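Local coordinates for protein aldose 1-epimerase (Caenorhabditis elegans, PDB 1LUR) that probably catalyses the interconversion of the alpha and beta anomers of aldose sugars such as galactose, at residues Leu188-Asp193 with Ile276-Ser281; Thr254-Trp259 with Leu300-Gln305; Ser80-Asp85 with Asp133-Asp138; Leu49-Asp54 with Ala296-Ala301. All blocks are in the same frame, centred on the assembly; numbering follows the deposited sequence.

Contact 1 of 4, residues Leu188-Asp193 with Ile276-Ser281; sequences LEMEAD and IHLYAS
L188 and L278 face each other across the gap between two strands that are not hydrogen-bonded neighbours: the axes of 188-190 and 276-279 come no closer than 11.6 Å and run nearly antiparallel, at 156°. The CA atoms of L188 and L278 are still 10.7 Å apart, so side chains alone bridge the gap. L188 and L278 meet tip to tip, L188 CD2 lying 4.0 Å from L278 CD1. The same methyl is shared with selenomethionine M190, whose SE also sits 4.0 Å from L278 CD1, the two side chains running past one another in opposite senses. A bend at the selenium (chi3 89°) then turns the terminal methyl of M190 to I276, with M190 CE 3.9 Å from I276 CD1 and 4.1 Å from I276 CB. I276 holds CG1 beside its backbone N (chi1 -65°), and the ethyl arm carries CD1 to that methyl. In the galactose mutarotase fold this is sheet-on-sheet packing: 187-192 belongs to the large nine-stranded antiparallel sheet and 275-279 to the seven-stranded one. L256 of the neighbouring strand touches both L188 and M190, and L241 also packs on M190, which widens the apolar layer. H277, by contrast, has its CB turned away from 188-193 and binds D238 and D240. All four touching residues are buried, and every contact between them is apolar, so the two sheets are held together here by shape and exclusion of water, with no polar pair between the two segments to add direction.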
loop_
_atom_site.group_PDB
_atom_site.type_symbol
_atom_site.label_atom_id
_atom_site.label_comp_id
_atom_site.label_asym_id
_atom_site.label_seq_id
_atom_site.Cartn_x
_atom_site.Cartn_y
_atom_site.Cartn_z
ATOM N N LEU A 188 -8.189 15.556 -1.546
ATOM C CA LEU A 188 -6.853 15.017 -1.368
ATOM C C LEU A 188 -5.827 16.127 -1.498
ATOM O O LEU A 188 -5.914 16.968 -2.394
ATOM C CB LEU A 188 -6.577 13.928 -2.411
ATOM C CG LEU A 188 -5.265 13.145 -2.300
ATOM C CD1 LEU A 188 -5.210 12.394 -0.971
ATOM C CD2 LEU A 188 -5.166 12.166 -3.466
ATOM N N GLU A 189 -4.863 16.135 -0.587
ATOM C CA GLU A 189 -3.809 17.137 -0.592
ATOM C C GLU A 189 -2.486 16.426 -0.350
ATOM O O GLU A 189 -2.333 15.695 0.631
ATOM C CB GLU A 189 -4.056 18.184 0.497
ATOM C CG GLU A 189 -2.971 19.239 0.593
ATOM C CD GLU A 189 -3.476 20.536 1.195
ATOM O OE1 GLU A 189 -4.298 21.214 0.542
ATOM O OE2 GLU A 189 -3.055 20.877 2.319
HETATM N N MSE A 190 -1.530 16.638 -1.250
HETATM C CA MSE A 190 -0.223 16.006 -1.128
HETATM C C MSE A 190 0.956 16.926 -1.362
HETATM O O MSE A 190 0.916 17.813 -2.215
HETATM C CB MSE A 190 -0.107 14.851 -2.119
HETATM C CG MSE A 190 -0.271 13.473 -1.530
HETATM SE SE MSE A 190 0.582 12.171 -2.689
HETATM C CE MSE A 190 2.355 12.201 -1.923
ATOM N N GLU A 191 2.021 16.698 -0.606
ATOM C CA GLU A 191 3.221 17.499 -0.742
ATOM C C GLU A 191 4.056 16.770 -1.795
ATOM O O GLU A 191 5.060 16.131 -1.477
ATOM C CB GLU A 191 3.979 17.555 0.583
ATOM C CG GLU A 191 3.150 18.042 1.761
ATOM C CD GLU A 191 2.444 19.350 1.473
ATOM O OE1 GLU A 191 3.102 20.276 0.950
ATOM O OE2 GLU A 191 1.233 19.453 1.776
ATOM N N ALA A 192 3.620 16.849 -3.048
ATOM C CA ALA A 192 4.326 16.195 -4.146
ATOM C C ALA A 192 4.484 17.118 -5.351
ATOM O O ALA A 192 3.500 17.523 -5.959
ATOM C CB ALA A 192 3.579 14.933 -4.554
ATOM N N ASP A 193 5.726 17.437 -5.697
ATOM C CA ASP A 193 5.995 18.315 -6.838
ATOM C C ASP A 193 6.188 17.539 -8.134
ATOM O O ASP A 193 6.044 18.094 -9.228
ATOM C CB ASP A 193 7.246 19.156 -6.590
ATOM C CG ASP A 193 7.080 20.117 -5.440
ATOM O OD1 ASP A 193 5.978 20.685 -5.303
ATOM O OD2 ASP A 193 8.053 20.314 -4.680
ATOM N N ILE A 276 4.426 7.746 -2.810
ATOM C CA ILE A 276 3.151 7.191 -2.412
ATOM C C ILE A 276 2.398 6.914 -3.697
ATOM O O ILE A 276 2.071 7.837 -4.448
ATOM C CB ILE A 276 2.319 8.157 -1.552
ATOM C CG1 ILE A 276 3.018 8.407 -0.213
ATOM C CG2 ILE A 276 0.931 7.584 -1.353
ATOM C CD1 ILE A 276 2.230 9.293 0.745
ATOM N N HIS A 277 2.144 5.641 -3.964
ATOM C CA HIS A 277 1.425 5.265 -5.169
ATOM C C HIS A 277 -0.069 5.382 -4.923
ATOM O O HIS A 277 -0.605 4.761 -4.001
ATOM C CB HIS A 277 1.751 3.829 -5.577
ATOM C CG HIS A 277 1.134 3.427 -6.877
ATOM N ND1 HIS A 277 1.657 3.803 -8.095
ATOM C CD2 HIS A 277 0.015 2.716 -7.151
ATOM C CE1 HIS A 277 0.887 3.341 -9.065
ATOM N NE2 HIS A 277 -0.117 2.679 -8.519
ATOM N N LEU A 278 -0.735 6.179 -5.752
ATOM C CA LEU A 278 -2.167 6.391 -5.643
ATOM C C LEU A 278 -2.881 5.689 -6.789
ATOM O O LEU A 278 -2.565 5.919 -7.955
ATOM C CB LEU A 278 -2.484 7.889 -5.698
ATOM C CG LEU A 278 -1.738 8.796 -4.716
ATOM C CD1 LEU A 278 -2.034 10.258 -5.025
ATOM C CD2 LEU A 278 -2.150 8.445 -3.292
ATOM N N TYR A 279 -3.832 4.829 -6.450
ATOM C CA TYR A 279 -4.598 4.094 -7.450
ATOM C C TYR A 279 -6.084 4.354 -7.207
ATOM O O TYR A 279 -6.647 3.921 -6.199
ATOM C CB TYR A 279 -4.292 2.596 -7.367
ATOM C CG TYR A 279 -5.186 1.736 -8.229
ATOM C CD1 TYR A 279 -5.361 2.012 -9.583
ATOM C CD2 TYR A 279 -5.855 0.640 -7.689
ATOM C CE1 TYR A 279 -6.185 1.211 -10.380
ATOM C CE2 TYR A 279 -6.678 -0.160 -8.474
ATOM C CZ TYR A 279 -6.838 0.130 -9.816
ATOM O OH TYR A 279 -7.656 -0.661 -10.587
ATOM N N ALA A 280 -6.709 5.059 -8.146
ATOM C CA ALA A 280 -8.125 5.400 -8.058
ATOM C C ALA A 280 -9.116 4.247 -8.190
ATOM O O ALA A 280 -10.310 4.478 -8.393
ATOM C CB ALA A 280 -8.454 6.491 -9.076
ATOM N N SER A 281 -8.633 3.013 -8.097
ATOM C CA SER A 281 -9.508 1.849 -8.197
ATOM C C SER A 281 -10.350 1.770 -9.480
ATOM O O SER A 281 -11.487 1.297 -9.462
ATOM C CB SER A 281 -10.422 1.831 -6.962
ATOM O OG SER A 281 -11.355 0.767 -7.000
#

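Contact 2 of 4, residues Thr254-Trp259 with Leu300-Gln305; sequences TYLRFW and LAIEPQ
The core between the two large sheets of the galactose mutarotase sandwich is filled here by F258 and L256 from one side and L300 and I302 from the other. Strands 256-259 and 300-305 run almost antiparallel (159°) with axes 11.1 Å apart. Their side chains alternate, and the inward ones pair as F258 with L300 and L256 with I302. L300 CD2 lies over one face of the F258 ring, 3.6 Å from the centroid and 19° off the ring normal, a CH-pi contact. The methyl is displaced from the ring centre toward CE1, to which L300 CD2 is 3.5 Å, while L300 CB stands 3.8 Å from F258 CZ. With CG anti to the backbone N (chi1 -173°), F258 directs its ring into this layer. I302 CD1 approaches the same ring obliquely, 4.3 Å from F258 CD2. The strand that presents F258 begins in a classic beta bulge, where Y255 and L256 both face I269 of strand 265-271; from the bulge, L256 CD1 reaches to 4.2 Å from I302 CG2. Replacing F258 by an alanine would probably leave L300 CD2 without the ring face it rests on and open a gap beside I302. Beyond the two segments, the F258 ring also meets that of H186. I302 packs on W175 and I269, while R257, on the other side of its strand, makes a salt bridge with E191.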
loop_
_atom_site.group_PDB
_atom_site.type_symbol
_atom_site.label_atom_id
_atom_site.label_comp_id
_atom_site.label_asym_id
_atom_site.label_seq_id
_atom_site.Cartn_x
_atom_site.Cartn_y
_atom_site.Cartn_z
ATOM N N THR A 254 3.335 15.831 7.870
ATOM C CA THR A 254 2.309 15.181 7.064
ATOM C C THR A 254 2.598 15.409 5.583
ATOM O O THR A 254 2.889 16.531 5.168
ATOM C CB THR A 254 0.915 15.745 7.386
ATOM O OG1 THR A 254 0.611 15.499 8.764
ATOM C CG2 THR A 254 -0.148 15.093 6.509
ATOM N N TYR A 255 2.515 14.345 4.790
ATOM C CA TYR A 255 2.772 14.447 3.357
ATOM C C TYR A 255 1.500 14.271 2.551
ATOM O O TYR A 255 1.431 14.670 1.388
ATOM C CB TYR A 255 3.782 13.392 2.922
ATOM C CG TYR A 255 5.111 13.513 3.609
ATOM C CD1 TYR A 255 5.765 14.744 3.688
ATOM C CD2 TYR A 255 5.729 12.398 4.171
ATOM C CE1 TYR A 255 7.001 14.862 4.311
ATOM C CE2 TYR A 255 6.965 12.506 4.795
ATOM C CZ TYR A 255 7.595 13.741 4.861
ATOM O OH TYR A 255 8.820 13.850 5.485
ATOM N N LEU A 256 0.495 13.669 3.175
ATOM C CA LEU A 256 -0.777 13.437 2.515
ATOM C C LEU A 256 -1.951 13.544 3.478
ATOM O O LEU A 256 -1.888 13.063 4.609
ATOM C CB LEU A 256 -0.771 12.057 1.851
ATOM C CG LEU A 256 -2.080 11.528 1.255
ATOM C CD1 LEU A 256 -1.770 10.451 0.228
ATOM C CD2 LEU A 256 -2.970 10.968 2.355
ATOM N N ARG A 257 -3.020 14.180 3.007
ATOM C CA ARG A 257 -4.240 14.371 3.787
ATOM C C ARG A 257 -5.388 13.967 2.866
ATOM O O ARG A 257 -5.530 14.503 1.767
ATOM C CB ARG A 257 -4.372 15.839 4.205
ATOM C CG ARG A 257 -3.113 16.390 4.875
ATOM C CD ARG A 257 -3.158 17.908 5.018
ATOM N NE ARG A 257 -1.859 18.472 5.393
ATOM C CZ ARG A 257 -0.774 18.445 4.620
ATOM N NH1 ARG A 257 -0.822 17.881 3.418
ATOM N NH2 ARG A 257 0.363 18.982 5.046
ATOM N N PHE A 258 -6.192 13.013 3.318
ATOM C CA PHE A 258 -7.331 12.505 2.558
ATOM C C PHE A 258 -8.554 12.627 3.466
ATOM O O PHE A 258 -8.543 12.137 4.595
ATOM C CB PHE A 258 -7.055 11.038 2.198
ATOM C CG PHE A 258 -8.057 10.419 1.262
ATOM C CD1 PHE A 258 -8.424 11.057 0.079
ATOM C CD2 PHE A 258 -8.586 9.160 1.532
ATOM C CE1 PHE A 258 -9.301 10.445 -0.819
ATOM C CE2 PHE A 258 -9.462 8.540 0.643
ATOM C CZ PHE A 258 -9.820 9.185 -0.539
ATOM N N TRP A 259 -9.609 13.278 2.988
ATOM C CA TRP A 259 -10.798 13.427 3.819
ATOM C C TRP A 259 -12.108 13.535 3.053
ATOM O O TRP A 259 -12.125 13.727 1.835
ATOM C CB TRP A 259 -10.630 14.649 4.732
ATOM C CG TRP A 259 -10.669 15.969 4.010
ATOM C CD1 TRP A 259 -11.775 16.736 3.760
ATOM C CD2 TRP A 259 -9.559 16.670 3.435
ATOM N NE1 TRP A 259 -11.420 17.870 3.068
ATOM C CE2 TRP A 259 -10.067 17.855 2.855
ATOM C CE3 TRP A 259 -8.185 16.411 3.352
ATOM C CZ2 TRP A 259 -9.245 18.780 2.201
ATOM C CZ3 TRP A 259 -7.368 17.335 2.700
ATOM C CH2 TRP A 259 -7.903 18.504 2.134
ATOM N N LEU A 300 -9.669 4.602 -2.881
ATOM C CA LEU A 300 -8.370 5.140 -3.231
ATOM C C LEU A 300 -7.295 4.297 -2.566
ATOM O O LEU A 300 -7.164 4.302 -1.340
ATOM C CB LEU A 300 -8.237 6.586 -2.759
ATOM C CG LEU A 300 -6.880 7.242 -3.034
ATOM C CD1 LEU A 300 -6.700 7.427 -4.531
ATOM C CD2 LEU A 300 -6.792 8.583 -2.325
ATOM N N ALA A 301 -6.544 3.553 -3.374
ATOM C CA ALA A 301 -5.479 2.718 -2.842
ATOM C C ALA A 301 -4.330 3.667 -2.557
ATOM O O ALA A 301 -3.917 4.433 -3.425
ATOM C CB ALA A 301 -5.062 1.667 -3.862
ATOM N N ILE A 302 -3.835 3.636 -1.327
ATOM C CA ILE A 302 -2.733 4.495 -0.925
ATOM C C ILE A 302 -1.595 3.549 -0.571
ATOM O O ILE A 302 -1.670 2.815 0.417
ATOM C CB ILE A 302 -3.135 5.368 0.284
ATOM C CG1 ILE A 302 -4.339 6.238 -0.097
ATOM C CG2 ILE A 302 -1.972 6.239 0.705
ATOM C CD1 ILE A 302 -4.815 7.187 1.004
ATOM N N GLU A 303 -0.548 3.571 -1.388
ATOM C CA GLU A 303 0.605 2.703 -1.183
ATOM C C GLU A 303 1.957 3.388 -1.038
ATOM O O GLU A 303 2.618 3.688 -2.036
ATOM C CB GLU A 303 0.671 1.706 -2.348
ATOM C CG GLU A 303 -0.695 1.405 -2.954
ATOM C CD GLU A 303 -0.641 0.585 -4.236
ATOM O OE1 GLU A 303 -1.602 0.668 -5.027
ATOM O OE2 GLU A 303 0.343 -0.148 -4.456
ATOM N N PRO A 304 2.377 3.664 0.210
ATOM C CA PRO A 304 3.672 4.306 0.461
ATOM C C PRO A 304 4.690 3.255 0.030
ATOM O O PRO A 304 4.606 2.112 0.466
ATOM C CB PRO A 304 3.661 4.519 1.968
ATOM C CG PRO A 304 2.199 4.763 2.252
ATOM C CD PRO A 304 1.533 3.690 1.419
ATOM N N GLN A 305 5.650 3.628 -0.804
ATOM C CA GLN A 305 6.641 2.649 -1.269
ATOM C C GLN A 305 7.802 3.358 -1.944
ATOM O O GLN A 305 7.849 4.589 -1.989
ATOM C CB GLN A 305 5.972 1.768 -2.332
ATOM C CG GLN A 305 5.514 2.624 -3.530
ATOM C CD GLN A 305 4.933 1.843 -4.702
ATOM O OE1 GLN A 305 3.899 1.190 -4.581
ATOM N NE2 GLN A 305 5.596 1.928 -5.855
#

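Contact 3 of 4, residues Ser80-Asp85 with Asp133-Asp138; sequences STLHFD and DGLPGD
The F84 ring is sandwiched: P136 CG lies over one face of the F84 ring, and CG of its own neighbour D85 over the other, displaced toward the rim. P136 crosses the phenyl at a slant, with P136 CB 3.8 Å from F84 CD2 and P136 CG 4.1 Å from F84 CG. F84 has its CG anti to the backbone N (chi1 -178°), which carries the ring out from the strand to the proline. Beside this pair L82 CD2 meets L135 CD2 at 4.2 Å, and L166 touches L82, F84 and P136. The contact joins a small antiparallel hairpin, 81-84 with 87-90, to the turn that links helix 130-133 to strand 138-147 of the large sheet. G134, with positive phi, leads out of that helix. The turn is shaped by D133: its OD1 accepts the backbone N of L135 at 3.0 Å, closing an Asx turn. The donor reaches the anti side of the carboxylate, 34° out of its plane, along a fairly straight N-H...O path (160°). The same oxygen also makes a salt bridge with R72, which probably steadies the carboxylate that positions L135.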
loop_
_atom_site.group_PDB
_atom_site.type_symbol
_atom_site.label_atom_id
_atom_site.label_comp_id
_atom_site.label_asym_id
_atom_site.label_seq_id
_atom_site.Cartn_x
_atom_site.Cartn_y
_atom_site.Cartn_z
ATOM N N SER A 80 9.156 -8.153 -16.784
ATOM C CA SER A 80 9.523 -9.303 -15.972
ATOM C C SER A 80 11.000 -9.668 -16.006
ATOM O O SER A 80 11.349 -10.838 -15.843
ATOM C CB SER A 80 8.705 -10.521 -16.412
ATOM O OG SER A 80 7.315 -10.255 -16.353
ATOM N N THR A 81 11.862 -8.679 -16.217
ATOM C CA THR A 81 13.294 -8.932 -16.262
ATOM C C THR A 81 14.059 -7.795 -15.596
ATOM O O THR A 81 13.653 -6.638 -15.681
ATOM C CB THR A 81 13.804 -9.048 -17.704
ATOM O OG1 THR A 81 12.915 -9.885 -18.458
ATOM C CG2 THR A 81 15.208 -9.651 -17.716
ATOM N N LEU A 82 15.160 -8.129 -14.935
ATOM C CA LEU A 82 15.985 -7.138 -14.260
ATOM C C LEU A 82 17.399 -7.667 -14.146
ATOM O O LEU A 82 17.650 -8.853 -14.364
ATOM C CB LEU A 82 15.435 -6.826 -12.857
ATOM C CG LEU A 82 15.419 -7.939 -11.804
ATOM C CD1 LEU A 82 16.804 -8.093 -11.163
ATOM C CD2 LEU A 82 14.386 -7.602 -10.738
ATOM N N HIS A 83 18.323 -6.777 -13.817
ATOM C CA HIS A 83 19.710 -7.151 -13.664
ATOM C C HIS A 83 20.087 -6.847 -12.225
ATOM O O HIS A 83 19.857 -5.740 -11.742
ATOM C CB HIS A 83 20.591 -6.357 -14.631
ATOM C CG HIS A 83 20.238 -6.568 -16.071
ATOM N ND1 HIS A 83 19.218 -5.882 -16.696
ATOM C CD2 HIS A 83 20.739 -7.420 -16.997
ATOM C CE1 HIS A 83 19.107 -6.302 -17.945
ATOM N NE2 HIS A 83 20.018 -7.236 -18.153
ATOM N N PHE A 84 20.636 -7.838 -11.532
ATOM C CA PHE A 84 21.035 -7.647 -10.147
ATOM C C PHE A 84 22.443 -8.177 -9.938
ATOM O O PHE A 84 22.701 -9.359 -10.148
ATOM C CB PHE A 84 20.072 -8.377 -9.206
ATOM C CG PHE A 84 20.401 -8.195 -7.756
ATOM C CD1 PHE A 84 20.133 -6.989 -7.116
ATOM C CD2 PHE A 84 21.033 -9.205 -7.042
ATOM C CE1 PHE A 84 20.495 -6.793 -5.785
ATOM C CE2 PHE A 84 21.398 -9.018 -5.712
ATOM C CZ PHE A 84 21.130 -7.811 -5.083
ATOM N N ASP A 85 23.349 -7.296 -9.525
ATOM C CA ASP A 85 24.731 -7.686 -9.285
ATOM C C ASP A 85 25.372 -8.382 -10.500
ATOM O O ASP A 85 26.067 -9.389 -10.358
ATOM C CB ASP A 85 24.798 -8.585 -8.041
ATOM C CG ASP A 85 24.625 -7.800 -6.733
ATOM O OD1 ASP A 85 24.430 -6.564 -6.791
ATOM O OD2 ASP A 85 24.684 -8.425 -5.648
ATOM N N ASP A 133 9.623 -17.023 -5.240
ATOM C CA ASP A 133 9.114 -16.056 -6.206
ATOM C C ASP A 133 9.981 -15.674 -7.400
ATOM O O ASP A 133 9.626 -14.763 -8.147
ATOM C CB ASP A 133 8.761 -14.785 -5.451
ATOM C CG ASP A 133 9.922 -14.286 -4.599
ATOM O OD1 ASP A 133 11.085 -14.491 -5.012
ATOM O OD2 ASP A 133 9.681 -13.687 -3.531
ATOM N N GLY A 134 11.123 -16.331 -7.567
ATOM C CA GLY A 134 11.983 -16.007 -8.691
ATOM C C GLY A 134 12.812 -14.739 -8.564
ATOM O O GLY A 134 13.614 -14.438 -9.450
ATOM N N LEU A 135 12.622 -13.974 -7.492
ATOM C CA LEU A 135 13.399 -12.750 -7.321
ATOM C C LEU A 135 14.737 -13.131 -6.660
ATOM O O LEU A 135 14.835 -14.155 -5.982
ATOM C CB LEU A 135 12.603 -11.724 -6.497
ATOM C CG LEU A 135 11.439 -11.059 -7.267
ATOM C CD1 LEU A 135 10.506 -10.327 -6.306
ATOM C CD2 LEU A 135 11.994 -10.079 -8.314
ATOM N N PRO A 136 15.784 -12.317 -6.855
ATOM C CA PRO A 136 17.085 -12.648 -6.260
ATOM C C PRO A 136 17.151 -12.749 -4.745
ATOM O O PRO A 136 16.382 -12.106 -4.034
ATOM C CB PRO A 136 18.003 -11.555 -6.804
ATOM C CG PRO A 136 17.073 -10.376 -6.943
ATOM C CD PRO A 136 15.827 -11.010 -7.537
ATOM N N GLY A 137 18.072 -13.589 -4.272
ATOM C CA GLY A 137 18.274 -13.793 -2.848
ATOM C C GLY A 137 17.100 -14.214 -1.990
ATOM O O GLY A 137 16.153 -14.838 -2.456
ATOM N N ASP A 138 17.178 -13.871 -0.708
ATOM C CA ASP A 138 16.123 -14.216 0.233
ATOM C C ASP A 138 15.892 -13.077 1.217
ATOM O O ASP A 138 16.531 -12.028 1.132
ATOM C CB ASP A 138 16.508 -15.481 1.001
ATOM C CG ASP A 138 17.855 -15.350 1.689
ATOM O OD1 ASP A 138 18.097 -14.301 2.321
ATOM O OD2 ASP A 138 18.670 -16.292 1.606
#

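Contact 4 of 4, residues Leu49-Asp54 with Ala296-Ala301; sequences LVLGFD and ANKALA
L51, K298 and A299 bring a loop of the N-terminal part of the galactose mutarotase fold onto the lead-in to strand 300-305. The loop follows strand 46-48, an edge strand of a four-stranded antiparallel sheet, whereas 300-305 lies well inside the seven-stranded one. L51 buries the largest area and sends a methyl to each partner; the CA atoms of L51 and A299 are 7.5 Å apart. With CG beside the backbone N (chi1 -58°), the isobutyl group extends to A299, where L51 CD1 and A299 CB are pressed to 3.4 Å, tighter than usual van der Waals contact. The other methyl is applied to the aliphatic part of K298: L51 CD2 stands 3.7 Å from K298 CE and 4.0 Å from K298 CG. K298 bends at chi2 (59°), and this kink takes its chain slantwise across the leucine. An alanine in place of L51 would probably open a gap beside A299 and leave the K298 methylenes without the methyls that pack on them. Y174 of strand 170-175 touches both L51 and A299, and its backbone bonds to that of L51, which ties the loop to the sheet. The charged end of K298 goes past the leucine: NZ makes a salt bridge with E292 OE2 and a hydrogen bond to the backbone carbonyl S180 O.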
loop_
_atom_site.group_PDB
_atom_site.type_symbol
_atom_site.label_atom_id
_atom_site.label_comp_id
_atom_site.label_asym_id
_atom_site.label_seq_id
_atom_site.Cartn_x
_atom_site.Cartn_y
_atom_site.Cartn_z
ATOM N N LEU A 49 -13.134 2.274 7.130
ATOM C CA LEU A 49 -12.423 3.063 6.139
ATOM C C LEU A 49 -11.733 2.317 4.996
ATOM O O LEU A 49 -11.284 2.946 4.042
ATOM C CB LEU A 49 -11.409 3.957 6.856
ATOM C CG LEU A 49 -11.978 4.767 8.027
ATOM C CD1 LEU A 49 -10.859 5.555 8.690
ATOM C CD2 LEU A 49 -13.073 5.706 7.527
ATOM N N VAL A 50 -11.646 0.995 5.078
ATOM C CA VAL A 50 -10.997 0.232 4.011
ATOM C C VAL A 50 -11.901 -0.843 3.413
ATOM O O VAL A 50 -12.733 -1.437 4.106
ATOM C CB VAL A 50 -9.700 -0.454 4.507
ATOM C CG1 VAL A 50 -8.758 0.585 5.091
ATOM C CG2 VAL A 50 -10.026 -1.524 5.538
ATOM N N LEU A 51 -11.736 -1.089 2.117
ATOM C CA LEU A 51 -12.540 -2.100 1.439
ATOM C C LEU A 51 -12.094 -3.459 1.948
ATOM O O LEU A 51 -11.118 -3.555 2.693
ATOM C CB LEU A 51 -12.344 -2.011 -0.076
ATOM C CG LEU A 51 -12.696 -0.652 -0.686
ATOM C CD1 LEU A 51 -12.500 -0.694 -2.193
ATOM C CD2 LEU A 51 -14.137 -0.290 -0.343
ATOM N N GLY A 52 -12.810 -4.506 1.557
ATOM C CA GLY A 52 -12.448 -5.835 2.004
ATOM C C GLY A 52 -13.519 -6.880 1.758
ATOM O O GLY A 52 -14.340 -6.748 0.849
ATOM N N PHE A 53 -13.508 -7.925 2.576
ATOM C CA PHE A 53 -14.474 -9.005 2.452
ATOM C C PHE A 53 -14.922 -9.456 3.830
ATOM O O PHE A 53 -14.176 -9.348 4.803
ATOM C CB PHE A 53 -13.840 -10.171 1.693
ATOM C CG PHE A 53 -13.296 -9.782 0.349
ATOM C CD1 PHE A 53 -14.155 -9.433 -0.689
ATOM C CD2 PHE A 53 -11.921 -9.723 0.133
ATOM C CE1 PHE A 53 -13.656 -9.029 -1.927
ATOM C CE2 PHE A 53 -11.409 -9.321 -1.100
ATOM C CZ PHE A 53 -12.279 -8.971 -2.134
ATOM N N ASP A 54 -16.146 -9.966 3.910
ATOM C CA ASP A 54 -16.690 -10.431 5.178
ATOM C C ASP A 54 -16.124 -11.787 5.613
ATOM O O ASP A 54 -16.186 -12.135 6.790
ATOM C CB ASP A 54 -18.224 -10.485 5.092
ATOM C CG ASP A 54 -18.853 -9.105 4.891
ATOM O OD1 ASP A 54 -20.057 -9.031 4.570
ATOM O OD2 ASP A 54 -18.148 -8.086 5.062
ATOM N N ALA A 296 -15.963 0.860 -10.394
ATOM C CA ALA A 296 -14.933 1.828 -10.759
ATOM C C ALA A 296 -14.838 3.019 -9.806
ATOM O O ALA A 296 -15.850 3.554 -9.351
ATOM C CB ALA A 296 -15.166 2.320 -12.183
ATOM N N ASN A 297 -13.603 3.421 -9.516
ATOM C CA ASN A 297 -13.316 4.542 -8.628
ATOM C C ASN A 297 -13.983 4.456 -7.252
ATOM O O ASN A 297 -14.245 5.482 -6.620
ATOM C CB ASN A 297 -13.701 5.865 -9.306
ATOM C CG ASN A 297 -12.970 6.083 -10.625
ATOM O OD1 ASN A 297 -11.751 5.927 -10.707
ATOM N ND2 ASN A 297 -13.713 6.455 -11.660
ATOM N N LYS A 298 -14.246 3.238 -6.786
ATOM C CA LYS A 298 -14.876 3.035 -5.485
ATOM C C LYS A 298 -14.022 3.569 -4.335
ATOM O O LYS A 298 -14.515 4.277 -3.456
ATOM C CB LYS A 298 -15.150 1.546 -5.255
ATOM C CG LYS A 298 -15.475 1.175 -3.809
ATOM C CD LYS A 298 -16.705 1.908 -3.286
ATOM C CE LYS A 298 -17.027 1.499 -1.851
ATOM N NZ LYS A 298 -18.236 2.204 -1.324
ATOM N N ALA A 299 -12.740 3.221 -4.334
ATOM C CA ALA A 299 -11.853 3.683 -3.277
ATOM C C ALA A 299 -10.540 4.230 -3.808
ATOM O O ALA A 299 -10.322 4.326 -5.018
ATOM C CB ALA A 299 -11.583 2.550 -2.290
ATOM N N LEU A 300 -9.669 4.602 -2.881
ATOM C CA LEU A 300 -8.370 5.140 -3.231
ATOM C C LEU A 300 -7.295 4.297 -2.566
ATOM O O LEU A 300 -7.164 4.302 -1.340
ATOM C CB LEU A 300 -8.237 6.586 -2.759
ATOM C CG LEU A 300 -6.880 7.242 -3.034
ATOM C CD1 LEU A 300 -6.700 7.427 -4.531
ATOM C CD2 LEU A 300 -6.792 8.583 -2.325
ATOM N N ALA A 301 -6.544 3.553 -3.374
ATOM C CA ALA A 301 -5.479 2.718 -2.842
ATOM C C ALA A 301 -4.330 3.667 -2.557
ATOM O O ALA A 301 -3.917 4.433 -3.425
ATOM C CB ALA A 301 -5.062 1.667 -3.862
#

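In the fold
From the N terminus, 49-54 opens contact 4, and the chain returns to it only at 296-301, enclosing contacts 3 and 1. Contact 3 closes first, 80-85 with 133-138, at the rim of the fold and centred about 28 Å from contact 1. Next 188-193 opens contact 1 and 254-259 opens contact 2; they close at 276-281 and 300-305, so the two cross. Both join the same pair of sheets, with centres about 6 Å apart, and a probable backbone hydrogen bond from A301 N to Y279 O links their neighbouring strands. Contacts 2 and 4 overlap at L300 and A301; contact 4 ties the N-terminal loop to the lead-in of strand 300-305.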